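Local coordinates for protein Exo beta-1,2-glucooligosaccharide sophorohydrolase (non-reducing end) (Parabacteroides distasonis ATCC 8503, PDB 5Z06) that hydrolyses linear beta-1,2-glucan and beta-1,2-glucooligosaccharides as an exo-type glycoside hydrolase, releasing sophorose from the non-reducing end, at residues A[39-43]-A[53-57]; A[99-105]-A[117-121]; A[566-570]-A[602-607]. All blocks are in the same frame, centred on the assembly; numbering follows the deposited sequence.

Overall arrangement
Contacts 1 and 2 each join the two arms of a beta hairpin in the N-terminal beta-rich part of the chain, in different antiparallel sheets. Their centres lie about 17 Å apart, and they touch where Leu56 CD2 meets Pro103 CG at 3.6 Å. Contact 1 is buried, with leucines on one face and a glutamate and a serine on the other. Contact 2 is only partly buried, at a sheet edge, and pairs a leucine-isoleucine inner face with asparagines and an arginine nearer solvent. Contact 3 is buried in the glycoamylase-like region, its centre about 33 Å from that of contact 1. It pairs helix with loop, mainly through a tyrosine and a proline.

Contact 1. Residues A[39-43]-A[53-57]; sequences HLPVA and SLELT
Val42 and Leu54 form an antiparallel non-hydrogen-bonded pair, with their CA atoms 4.7 Å apart, and Ala43 and Ser53 form the hydrogen-bonded pair next to it. Ala43 N donates to Ser53 O and Ser53 N donates to Ala43 O. Glu55 N adds a nearly straight bond to Pro41 O (2.9 Å, 177° at the hydrogen).

Leu40 points at the second strand. Its CD2 lies 3.5 Å from Glu55 O and 3.8 Å from Leu56 CD1. Its CD1 meets Leu54 CD1 at 4.2 Å, the two leucines crossing at about a right angle. Leu56 starts away from the 39-43 segment, but CG anti to the backbone N (chi1 -166°) brings its end back to Leu40.

The two segments are arms of a beta hairpin, strands 42-43 and 53-59, within an antiparallel sheet that also holds strand 169-180. Leu40 and Leu54 both reach Ile70 of strand 65-71, which belongs to the neighbouring five-stranded sheet. This leucine face therefore lies between two sheets.

Glu55 points the other way from Leu54 and Leu56. Its extended chain runs obliquely across the Pro41 ring, with OE1 3.5 Å from Pro41 CB. OE1 also forms a salt bridge with Lys34. OE2 takes a 2.5 Å hydrogen bond from Thr57 OG1 on its anti side. The carboxylate is thus held through both oxygens, which would probably steady its negative charge in this buried place.

Ser53 and Ala43 share the face opposite Val42 and Leu54. Ser53 OG sits beside Ala43 CB, and its hydrogen bond goes to Val46 O. The Ser53 side chain touches Asp175, a residue of the calcium site, and lies about 5 Å from the ion.

Contact 2. Residues A[99-105]-A[117-121]; sequences AAALPNI and YLNLR
Asn104 and Asn119 each have CG anti to the carbonyl carbon, and their side chains run side by side in the same direction. Asn119 ND2 then donates to Asn104 OD1 at 2.7 Å. The acceptor lies near the amide plane of Asn119, but the donor stands above the carbonyl plane of Asn104, with the two amides turned 53° apart.

Arg121 has CG between the backbone N and the carbonyl carbon (chi1 74°) and a bend at chi3 (-55°). Together these lay its guanidinium over the Ala99-Ala100 peptide. Ala100 N sits over the centre of one face, 3.9 Å above the plane. Ala100 CB approaches NH1 of Arg121 at 3.5 Å.

The backbones form an antiparallel hairpin. Ile105 and Leu118 are its hydrogen-bonded pair, joined in both directions. Leu120 N adds a bond to Pro103 O at 3.1 Å. A water accepts from Arg121 N and donates weakly to Ala99 O and Leu102 O, bridging Arg121 and the 99-102 turn.

The Tyr117 ring turns an edge to the backbone between Asn104 and Ile105, with CD2 3.6 Å from Ile105 N. Just beyond the paired strands, the Pro103 and Leu120 side chains lie side by side, CD to CD2 4.0 Å.

Strand 118-119 is an outermost strand of the five-stranded antiparallel sheet, and strand 104-109 pairs with strand 155-161 on its other side. Ile105, Leu118 and Leu120 pack on strand 132-138, while Ile105 and Leu120 also touch Met89 of strand 86-93.

Contact 3. Residues A[566-570]-A[602-607]; sequences INQRY and PMPHRD
Residues 566-570 form a turn within helix 556-573, and the loop 602-607 passes beside it, nearest at Asn567 and Pro602, whose CA atoms are 5.3 Å apart. The helix belongs to the glycoamylase-like region of the six-hairpin clan, consistent with the (alpha/alpha)6 barrel of GH144 enzymes. The loop, between strands 597-599 and 610-611, packs on it and makes a short 3-10 turn at 604-605.

Tyr570 and Pro602 carry most of the contact. Tyr570 CG is anti to the backbone N (chi1 168°), and the ring extends from the helix across the loop. Pro602 packs its CA over the centre of one ring face, 3.5 Å above the plane. Met603 N covers the same face toward the rim. Pro604 CD comes to the ring edge, 4.0 Å from CE2 of Tyr570.

Pro602 also packs on Asn567, with its CD 3.5 Å from ND2. That amide is held by a hydrogen bond from ND2 to Leu588 O. Pro602 O accepts from Asn530 ND2.

Tyr570 OH donates to Asp607 OD2 at 2.6 Å and also bonds with Gln575 NE2. Asp607 is gripped through its other oxygen, OD1, by the hydroxyl of Tyr581. A phenylalanine in place of Tyr570 would probably leave Asp607 OD2 without this hydroxyl and Gln575 NE2 without its partner on the ring. The hydroxyl meets OD2 on the anti side, with the ring and carboxylate planes 64° apart.

Contact 1. Residues A[39-43]-A[53-57]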
ATOM      1  N   HIS A  39      20.989  -4.888 -12.069  1.00 27.67           N
ATOM      2  CA  HIS A  39      20.649  -4.678 -10.680  1.00 28.05           C
ATOM      3  C   HIS A  39      21.671  -5.479  -9.908  1.00 28.15           C
ATOM      4  O   HIS A  39      22.214  -6.473 -10.412  1.00 27.41           O
ATOM      5  CB  HIS A  39      19.256  -5.193 -10.339  1.00 28.67           C
ATOM      6  CG  HIS A  39      18.144  -4.491 -11.059  1.00 30.25           C
ATOM      7  ND1 HIS A  39      17.873  -3.150 -10.898  1.00 30.40           N
ATOM      8  CD2 HIS A  39      17.206  -4.960 -11.917  1.00 31.14           C
ATOM      9  CE1 HIS A  39      16.837  -2.818 -11.650  1.00 29.78           C
ATOM     10  NE2 HIS A  39      16.413  -3.897 -12.276  1.00 29.27           N
ATOM     11  N   LEU A  40      21.911  -5.040  -8.685  1.00 27.58           N
ATOM     12  CA  LEU A  40      22.801  -5.704  -7.784  1.00 29.10           C
ATOM     13  C   LEU A  40      22.178  -6.985  -7.324  1.00 29.71           C
ATOM     14  O   LEU A  40      20.966  -7.031  -7.156  1.00 30.35           O
ATOM     15  CB  LEU A  40      23.093  -4.841  -6.566  1.00 28.48           C
ATOM     16  CG  LEU A  40      24.087  -3.735  -6.834  1.00 29.00           C
ATOM     17  CD1 LEU A  40      24.209  -2.867  -5.596  1.00 28.57           C
ATOM     18  CD2 LEU A  40      25.448  -4.314  -7.202  1.00 29.80           C
ATOM     19  N   PRO A  41      22.997  -8.030  -7.121  1.00 29.35           N
ATOM     20  CA  PRO A  41      22.439  -9.243  -6.551  1.00 28.52           C
ATOM     21  C   PRO A  41      22.102  -9.060  -5.101  1.00 27.34           C
ATOM     22  O   PRO A  41      22.704  -8.241  -4.412  1.00 29.48           O
ATOM     23  CB  PRO A  41      23.556 -10.279  -6.727  1.00 29.40           C
ATOM     24  CG  PRO A  41      24.448  -9.712  -7.761  1.00 30.50           C
ATOM     25  CD  PRO A  41      24.380  -8.229  -7.560  1.00 30.20           C
ATOM     26  N   VAL A  42      21.128  -9.817  -4.644  1.00 27.94           N
ATOM     27  CA  VAL A  42      20.759  -9.826  -3.255  1.00 27.99           C
ATOM     28  C   VAL A  42      21.355 -11.091  -2.690  1.00 27.86           C
ATOM     29  O   VAL A  42      21.007 -12.189  -3.116  1.00 29.13           O
ATOM     30  CB  VAL A  42      19.241  -9.851  -3.083  1.00 28.98           C
ATOM     31  CG1 VAL A  42      18.866 -10.063  -1.625  1.00 29.53           C
ATOM     32  CG2 VAL A  42      18.658  -8.542  -3.574  1.00 30.78           C
ATOM     33  N   ALA A  43      22.225 -10.935  -1.712  1.00 27.06           N
ATOM     34  CA  ALA A  43      22.776 -12.075  -1.015  1.00 27.38           C
ATOM     35  C   ALA A  43      21.850 -12.408   0.141  1.00 28.78           C
ATOM     36  O   ALA A  43      21.677 -11.590   1.066  1.00 25.92           O
ATOM     37  CB  ALA A  43      24.155 -11.753  -0.498  1.00 26.81           C
ATOM     38  N   SER A  53      21.428  -8.909   2.135  1.00 29.78           N
ATOM     39  CA  SER A  53      22.280  -7.783   1.879  1.00 28.74           C
ATOM     40  C   SER A  53      22.479  -7.709   0.389  1.00 29.23           C
ATOM     41  O   SER A  53      22.037  -8.594  -0.348  1.00 30.70           O
ATOM     42  CB  SER A  53      23.612  -7.988   2.583  1.00 28.95           C
ATOM     43  OG  SER A  53      24.254  -9.153   2.103  1.00 28.00           O
ATOM     44  N   LEU A  54      23.148  -6.651  -0.041  1.00 27.93           N
ATOM     45  CA  LEU A  54      23.476  -6.469  -1.423  1.00 29.28           C
ATOM     46  C   LEU A  54      24.870  -6.985  -1.675  1.00 30.39           C
ATOM     47  O   LEU A  54      25.801  -6.725  -0.895  1.00 29.08           O
ATOM     48  CB  LEU A  54      23.378  -5.000  -1.808  1.00 28.48           C
ATOM     49  CG  LEU A  54      21.966  -4.424  -1.748  1.00 27.69           C
ATOM     50  CD1 LEU A  54      22.019  -2.939  -2.020  1.00 29.17           C
ATOM     51  CD2 LEU A  54      21.094  -5.081  -2.795  1.00 28.15           C
ATOM     52  N   GLU A  55      25.003  -7.714  -2.778  1.00 31.28           N
ATOM     53  CA  GLU A  55      26.263  -8.292  -3.155  1.00 32.10           C
ATOM     54  C   GLU A  55      26.924  -7.346  -4.112  1.00 32.40           C
ATOM     55  O   GLU A  55      26.353  -6.971  -5.123  1.00 28.58           O
ATOM     56  CB  GLU A  55      26.080  -9.646  -3.829  1.00 32.50           C
ATOM     57  CG  GLU A  55      27.387 -10.417  -3.922  1.00 32.67           C
ATOM     58  CD  GLU A  55      27.358 -11.545  -4.922  1.00 32.70           C
ATOM     59  OE1 GLU A  55      26.259 -12.030  -5.238  1.00 30.42           O
ATOM     60  OE2 GLU A  55      28.446 -11.935  -5.408  1.00 34.11           O
ATOM     61  N   LEU A  56      28.149  -6.976  -3.787  1.00 33.35           N
ATOM     62  CA  LEU A  56      28.919  -6.133  -4.655  1.00 35.27           C
ATOM     63  C   LEU A  56      30.154  -6.930  -5.069  1.00 33.06           C
ATOM     64  O   LEU A  56      31.170  -6.934  -4.369  1.00 33.82           O
ATOM     65  CB  LEU A  56      29.261  -4.822  -3.936  1.00 35.84           C
ATOM     66  CG  LEU A  56      29.776  -3.748  -4.886  1.00 38.65           C
ATOM     67  CD1 LEU A  56      28.616  -3.088  -5.611  1.00 40.53           C
ATOM     68  CD2 LEU A  56      30.595  -2.699  -4.145  1.00 40.16           C
ATOM     69  N   THR A  57      30.035  -7.641  -6.186  1.00 32.28           N
ATOM     70  CA  THR A  57      31.127  -8.479  -6.692  1.00 31.94           C
ATOM     71  C   THR A  57      31.599  -7.842  -7.966  1.00 32.25           C
ATOM     72  O   THR A  57      30.817  -7.636  -8.903  1.00 33.71           O
ATOM     73  CB  THR A  57      30.714  -9.940  -6.875  1.00 31.29           C
ATOM     74  OG1 THR A  57      30.533 -10.513  -5.581  1.00 29.90           O
ATOM     75  CG2 THR A  57      31.774 -10.758  -7.630  1.00 31.54           C
TER

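Contact 2. Residues A[99-105]-A[117-121]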
ATOM      1  N   ALA A  99      42.826  -2.910   0.932  1.00 48.21           N
ATOM      2  CA  ALA A  99      41.844  -1.851   1.216  1.00 47.11           C
ATOM      3  C   ALA A  99      41.656  -0.825   0.079  1.00 45.40           C
ATOM      4  O   ALA A  99      40.556  -0.348  -0.143  1.00 45.36           O
ATOM      5  CB  ALA A  99      42.209  -1.136   2.516  1.00 48.09           C
ATOM      6  N   ALA A 100      42.718  -0.496  -0.646  1.00 41.99           N
ATOM      7  CA  ALA A 100      42.615   0.431  -1.787  1.00 43.56           C
ATOM      8  C   ALA A 100      41.773  -0.084  -2.971  1.00 40.38           C
ATOM      9  O   ALA A 100      41.367   0.702  -3.820  1.00 37.92           O
ATOM     10  CB  ALA A 100      44.011   0.803  -2.282  1.00 43.62           C
ATOM     11  N   ALA A 101      41.572  -1.399  -3.055  1.00 42.06           N
ATOM     12  CA  ALA A 101      40.774  -2.016  -4.124  1.00 42.49           C
ATOM     13  C   ALA A 101      39.270  -1.909  -3.838  1.00 42.30           C
ATOM     14  O   ALA A 101      38.454  -2.076  -4.752  1.00 41.45           O
ATOM     15  CB  ALA A 101      41.165  -3.473  -4.302  1.00 43.96           C
ATOM     16  N   LEU A 102      38.930  -1.627  -2.575  1.00 41.01           N
ATOM     17  CA  LEU A 102      37.568  -1.283  -2.166  1.00 39.89           C
ATOM     18  C   LEU A 102      37.033  -0.132  -2.988  1.00 38.86           C
ATOM     19  O   LEU A 102      37.823   0.652  -3.537  1.00 38.56           O
ATOM     20  CB  LEU A 102      37.491  -0.883  -0.699  1.00 41.05           C
ATOM     21  CG  LEU A 102      37.746  -1.946   0.356  1.00 41.52           C
ATOM     22  CD1 LEU A 102      37.887  -1.247   1.694  1.00 42.14           C
ATOM     23  CD2 LEU A 102      36.604  -2.953   0.377  1.00 45.12           C
ATOM     24  N   PRO A 103      35.691  -0.020  -3.071  1.00 36.30           N
ATOM     25  CA  PRO A 103      35.134   0.976  -3.973  1.00 35.02           C
ATOM     26  C   PRO A 103      35.315   2.420  -3.511  1.00 33.54           C
ATOM     27  O   PRO A 103      35.528   2.690  -2.336  1.00 32.18           O
ATOM     28  CB  PRO A 103      33.648   0.603  -4.028  1.00 35.74           C
ATOM     29  CG  PRO A 103      33.569  -0.794  -3.518  1.00 34.80           C
ATOM     30  CD  PRO A 103      34.635  -0.874  -2.498  1.00 35.16           C
ATOM     31  N   ASN A 104      35.279   3.327  -4.467  1.00 33.44           N
ATOM     32  CA  ASN A 104      35.013   4.713  -4.173  1.00 37.12           C
ATOM     33  C   ASN A 104      33.499   4.877  -4.084  1.00 37.33           C
ATOM     34  O   ASN A 104      32.734   4.151  -4.722  1.00 34.28           O
ATOM     35  CB  ASN A 104      35.584   5.644  -5.243  1.00 41.23           C
ATOM     36  CG  ASN A 104      37.110   5.602  -5.314  1.00 44.53           C
ATOM     37  OD1 ASN A 104      37.790   5.201  -4.365  1.00 46.07           O
ATOM     38  ND2 ASN A 104      37.647   6.006  -6.452  1.00 43.84           N
ATOM     39  N   ILE A 105      33.089   5.843  -3.278  1.00 37.00           N
ATOM     40  CA  ILE A 105      31.710   6.001  -2.912  1.00 37.42           C
ATOM     41  C   ILE A 105      31.355   7.469  -2.949  1.00 37.32           C
ATOM     42  O   ILE A 105      32.138   8.309  -2.528  1.00 39.68           O
ATOM     43  CB  ILE A 105      31.397   5.370  -1.533  1.00 36.74           C
ATOM     44  CG1 ILE A 105      29.947   5.633  -1.137  1.00 37.26           C
ATOM     45  CG2 ILE A 105      32.334   5.874  -0.449  1.00 37.36           C
ATOM     46  CD1 ILE A 105      29.481   4.692  -0.042  1.00 39.28           C
ATOM     47  N   TYR A 117      33.682  11.621  -4.869  1.00 42.93           N
ATOM     48  CA  TYR A 117      33.887  10.249  -4.436  1.00 43.44           C
ATOM     49  C   TYR A 117      34.927  10.179  -3.330  1.00 44.29           C
ATOM     50  O   TYR A 117      35.961  10.827  -3.390  1.00 41.14           O
ATOM     51  CB  TYR A 117      34.344   9.369  -5.601  1.00 44.30           C
ATOM     52  CG  TYR A 117      33.216   8.941  -6.494  1.00 46.34           C
ATOM     53  CD1 TYR A 117      32.797   9.761  -7.543  1.00 45.88           C
ATOM     54  CD2 TYR A 117      32.552   7.715  -6.287  1.00 45.37           C
ATOM     55  CE1 TYR A 117      31.753   9.383  -8.370  1.00 45.18           C
ATOM     56  CE2 TYR A 117      31.506   7.321  -7.112  1.00 44.01           C
ATOM     57  CZ  TYR A 117      31.106   8.170  -8.148  1.00 45.91           C
ATOM     58  OH  TYR A 117      30.086   7.830  -8.995  1.00 40.41           O
ATOM     59  N   LEU A 118      34.643   9.355  -2.332  1.00 44.36           N
ATOM     60  CA  LEU A 118      35.539   9.109  -1.240  1.00 44.09           C
ATOM     61  C   LEU A 118      35.982   7.669  -1.345  1.00 47.27           C
ATOM     62  O   LEU A 118      35.222   6.833  -1.812  1.00 49.41           O
ATOM     63  CB  LEU A 118      34.812   9.322   0.076  1.00 44.47           C
ATOM     64  CG  LEU A 118      34.232  10.720   0.278  1.00 44.56           C
ATOM     65  CD1 LEU A 118      33.316  10.696   1.488  1.00 42.43           C
ATOM     66  CD2 LEU A 118      35.358  11.743   0.437  1.00 44.90           C
ATOM     67  N   ASN A 119      37.209   7.391  -0.907  1.00 46.44           N
ATOM     68  CA  ASN A 119      37.727   6.043  -0.852  1.00 46.22           C
ATOM     69  C   ASN A 119      37.083   5.410   0.357  1.00 45.41           C
ATOM     70  O   ASN A 119      37.142   5.952   1.458  1.00 43.40           O
ATOM     71  CB  ASN A 119      39.256   6.015  -0.681  1.00 48.37           C
ATOM     72  CG  ASN A 119      39.990   6.824  -1.734  1.00 48.17           C
ATOM     73  OD1 ASN A 119      40.789   7.703  -1.408  1.00 55.06           O
ATOM     74  ND2 ASN A 119      39.722   6.543  -2.990  1.00 45.15           N
ATOM     75  N   LEU A 120      36.481   4.248   0.155  1.00 48.52           N
ATOM     76  CA  LEU A 120      35.772   3.578   1.227  1.00 48.47           C
ATOM     77  C   LEU A 120      36.704   3.057   2.319  1.00 47.78           C
ATOM     78  O   LEU A 120      36.273   2.891   3.469  1.00 45.30           O
ATOM     79  CB  LEU A 120      34.893   2.452   0.659  1.00 49.66           C
ATOM     80  CG  LEU A 120      33.930   1.719   1.602  1.00 50.77           C
ATOM     81  CD1 LEU A 120      33.038   2.682   2.369  1.00 51.04           C
ATOM     82  CD2 LEU A 120      33.080   0.731   0.817  1.00 52.08           C
ATOM     83  N   ARG A 121      37.971   2.817   1.956  1.00 49.90           N
ATOM     84  CA  ARG A 121      39.035   2.402   2.891  1.00 50.19           C
ATOM     85  C   ARG A 121      39.220   3.355   4.075  1.00 48.90           C
ATOM     86  O   ARG A 121      39.543   2.924   5.189  1.00 46.58           O
ATOM     87  CB  ARG A 121      40.380   2.270   2.153  1.00 53.50           C
ATOM     88  CG  ARG A 121      41.056   3.595   1.774  1.00 55.74           C
ATOM     89  CD  ARG A 121      42.409   3.402   1.112  1.00 57.00           C
ATOM     90  NE  ARG A 121      43.282   2.585   1.953  1.00 59.60           N
ATOM     91  CZ  ARG A 121      44.527   2.231   1.643  1.00 61.21           C
ATOM     92  NH1 ARG A 121      45.099   2.641   0.512  1.00 61.12           N
ATOM     93  NH2 ARG A 121      45.210   1.471   2.490  1.00 62.98           N
TER
HETATM   94  O   HOH W   1      38.746   2.460  -0.924  1.00 42.07           O

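Contact 3. Residues A[566-570]-A[602-607]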
ATOM      1  N   ILE A 566     -13.000  -9.830 -18.049  1.00 26.62           N
ATOM      2  CA  ILE A 566     -12.230  -9.234 -19.121  1.00 26.06           C
ATOM      3  C   ILE A 566     -10.810  -9.053 -18.651  1.00 28.12           C
ATOM      4  O   ILE A 566      -9.862  -9.353 -19.356  1.00 26.36           O
ATOM      5  CB  ILE A 566     -12.820  -7.861 -19.530  1.00 25.70           C
ATOM      6  CG1 ILE A 566     -14.038  -8.037 -20.461  1.00 26.22           C
ATOM      7  CG2 ILE A 566     -11.798  -6.984 -20.230  1.00 24.02           C
ATOM      8  CD1 ILE A 566     -14.950  -6.832 -20.553  1.00 24.90           C
ATOM      9  N   ASN A 567     -10.687  -8.506 -17.448  1.00 28.86           N
ATOM     10  CA  ASN A 567      -9.405  -8.284 -16.846  1.00 27.27           C
ATOM     11  C   ASN A 567      -8.658  -9.626 -16.691  1.00 28.19           C
ATOM     12  O   ASN A 567      -7.507  -9.757 -17.143  1.00 29.97           O
ATOM     13  CB  ASN A 567      -9.588  -7.510 -15.514  1.00 26.40           C
ATOM     14  CG  ASN A 567      -8.290  -6.965 -14.976  1.00 25.21           C
ATOM     15  OD1 ASN A 567      -7.327  -7.722 -14.822  1.00 23.43           O
ATOM     16  ND2 ASN A 567      -8.265  -5.670 -14.643  1.00 23.00           N
ATOM     17  N   GLN A 568      -9.312 -10.627 -16.120  1.00 26.30           N
ATOM     18  CA  GLN A 568      -8.684 -11.926 -16.006  1.00 28.03           C
ATOM     19  C   GLN A 568      -8.266 -12.459 -17.369  1.00 27.99           C
ATOM     20  O   GLN A 568      -7.173 -13.031 -17.507  1.00 26.88           O
ATOM     21  CB  GLN A 568      -9.576 -12.962 -15.325  1.00 28.51           C
ATOM     22  CG  GLN A 568      -8.829 -14.257 -15.028  1.00 28.70           C
ATOM     23  CD  GLN A 568      -9.722 -15.413 -14.673  1.00 29.31           C
ATOM     24  OE1 GLN A 568     -10.812 -15.528 -15.181  1.00 28.22           O
ATOM     25  NE2 GLN A 568      -9.228 -16.312 -13.830  1.00 30.16           N
ATOM     26  N   ARG A 569      -9.123 -12.295 -18.367  1.00 26.68           N
ATOM     27  CA  ARG A 569      -8.826 -12.885 -19.685  1.00 28.92           C
ATOM     28  C   ARG A 569      -7.700 -12.203 -20.405  1.00 27.72           C
ATOM     29  O   ARG A 569      -6.949 -12.852 -21.128  1.00 27.69           O
ATOM     30  CB  ARG A 569     -10.053 -12.942 -20.566  1.00 29.76           C
ATOM     31  CG  ARG A 569     -10.995 -13.995 -20.037  1.00 29.48           C
ATOM     32  CD  ARG A 569     -12.358 -13.807 -20.609  1.00 29.58           C
ATOM     33  NE  ARG A 569     -13.283 -14.752 -20.002  1.00 30.79           N
ATOM     34  CZ  ARG A 569     -14.505 -14.985 -20.459  1.00 29.49           C
ATOM     35  NH1 ARG A 569     -14.933 -14.365 -21.554  1.00 28.45           N
ATOM     36  NH2 ARG A 569     -15.289 -15.854 -19.834  1.00 27.05           N
ATOM     37  N   TYR A 570      -7.598 -10.899 -20.208  1.00 27.11           N
ATOM     38  CA  TYR A 570      -6.451 -10.142 -20.663  1.00 27.52           C
ATOM     39  C   TYR A 570      -5.180 -10.706 -20.031  1.00 27.08           C
ATOM     40  O   TYR A 570      -4.131 -10.814 -20.674  1.00 25.45           O
ATOM     41  CB  TYR A 570      -6.598  -8.683 -20.268  1.00 26.50           C
ATOM     42  CG  TYR A 570      -5.322  -7.918 -20.445  1.00 29.49           C
ATOM     43  CD1 TYR A 570      -4.362  -7.881 -19.432  1.00 28.63           C
ATOM     44  CD2 TYR A 570      -5.035  -7.256 -21.655  1.00 30.16           C
ATOM     45  CE1 TYR A 570      -3.171  -7.199 -19.599  1.00 30.14           C
ATOM     46  CE2 TYR A 570      -3.844  -6.555 -21.820  1.00 30.87           C
ATOM     47  CZ  TYR A 570      -2.914  -6.519 -20.790  1.00 30.65           C
ATOM     48  OH  TYR A 570      -1.716  -5.840 -20.957  1.00 30.98           O
ATOM     49  N   PRO A 602      -6.369  -3.727 -17.995  1.00 29.54           N
ATOM     50  CA  PRO A 602      -6.082  -4.798 -18.950  1.00 29.10           C
ATOM     51  C   PRO A 602      -6.026  -4.231 -20.376  1.00 29.91           C
ATOM     52  O   PRO A 602      -6.872  -4.533 -21.231  1.00 30.56           O
ATOM     53  CB  PRO A 602      -7.249  -5.777 -18.741  1.00 29.06           C
ATOM     54  CG  PRO A 602      -8.389  -4.918 -18.310  1.00 29.48           C
ATOM     55  CD  PRO A 602      -7.782  -3.765 -17.541  1.00 28.61           C
ATOM     56  N   MET A 603      -5.012  -3.410 -20.597  1.00 31.20           N
ATOM     57  CA  MET A 603      -4.742  -2.759 -21.868  1.00 30.99           C
ATOM     58  C   MET A 603      -3.222  -2.604 -21.937  1.00 30.03           C
ATOM     59  O   MET A 603      -2.624  -2.192 -20.931  1.00 27.46           O
ATOM     60  CB  MET A 603      -5.388  -1.371 -21.884  1.00 31.30           C
ATOM     61  CG  MET A 603      -6.913  -1.375 -21.928  1.00 31.36           C
ATOM     62  SD  MET A 603      -7.566  -2.067 -23.463  1.00 32.69           S
ATOM     63  CE  MET A 603      -7.206  -0.699 -24.573  1.00 31.43           C
ATOM     64  N   PRO A 604      -2.597  -2.898 -23.107  1.00 29.82           N
ATOM     65  CA  PRO A 604      -1.120  -2.804 -23.228  1.00 29.83           C
ATOM     66  C   PRO A 604      -0.494  -1.550 -22.664  1.00 27.73           C
ATOM     67  O   PRO A 604       0.529  -1.620 -22.002  1.00 27.35           O
ATOM     68  CB  PRO A 604      -0.888  -2.864 -24.736  1.00 29.83           C
ATOM     69  CG  PRO A 604      -2.010  -3.742 -25.236  1.00 29.66           C
ATOM     70  CD  PRO A 604      -3.187  -3.523 -24.311  1.00 29.85           C
ATOM     71  N   HIS A 605      -1.126  -0.414 -22.910  1.00 27.84           N
ATOM     72  CA  HIS A 605      -0.575   0.888 -22.498  1.00 27.89           C
ATOM     73  C   HIS A 605      -0.757   1.192 -21.001  1.00 27.44           C
ATOM     74  O   HIS A 605      -0.287   2.226 -20.516  1.00 30.35           O
ATOM     75  CB  HIS A 605      -1.181   2.001 -23.342  1.00 27.33           C
ATOM     76  CG  HIS A 605      -2.580   2.367 -22.947  1.00 27.46           C
ATOM     77  ND1 HIS A 605      -3.631   1.487 -23.044  1.00 26.08           N
ATOM     78  CD2 HIS A 605      -3.090   3.512 -22.429  1.00 26.42           C
ATOM     79  CE1 HIS A 605      -4.735   2.079 -22.629  1.00 26.80           C
ATOM     80  NE2 HIS A 605      -4.431   3.303 -22.226  1.00 24.68           N
ATOM     81  N   ARG A 606      -1.446   0.313 -20.282  1.00 26.88           N
ATOM     82  CA  ARG A 606      -1.640   0.450 -18.865  1.00 26.32           C
ATOM     83  C   ARG A 606      -1.284  -0.879 -18.215  1.00 26.86           C
ATOM     84  O   ARG A 606      -1.876  -1.276 -17.210  1.00 25.20           O
ATOM     85  CB  ARG A 606      -3.094   0.853 -18.587  1.00 26.58           C
ATOM     86  CG  ARG A 606      -3.453   2.232 -19.120  1.00 27.29           C
ATOM     87  CD  ARG A 606      -3.021   3.357 -18.179  1.00 28.47           C
ATOM     88  NE  ARG A 606      -3.237   4.665 -18.800  1.00 29.00           N
ATOM     89  CZ  ARG A 606      -2.349   5.331 -19.540  1.00 30.48           C
ATOM     90  NH1 ARG A 606      -1.115   4.870 -19.731  1.00 29.43           N
ATOM     91  NH2 ARG A 606      -2.692   6.506 -20.060  1.00 31.44           N
ATOM     92  N   ASP A 607      -0.297  -1.569 -18.788  1.00 27.73           N
ATOM     93  CA  ASP A 607       0.208  -2.809 -18.191  1.00 26.75           C
ATOM     94  C   ASP A 607       1.714  -2.865 -18.380  1.00 27.39           C
ATOM     95  O   ASP A 607       2.200  -2.746 -19.494  1.00 26.49           O
ATOM     96  CB  ASP A 607      -0.449  -3.989 -18.866  1.00 25.65           C
ATOM     97  CG  ASP A 607      -0.080  -5.299 -18.245  1.00 25.87           C
ATOM     98  OD1 ASP A 607       0.335  -5.312 -17.074  1.00 24.83           O
ATOM     99  OD2 ASP A 607      -0.222  -6.330 -18.935  1.00 28.70           O
TER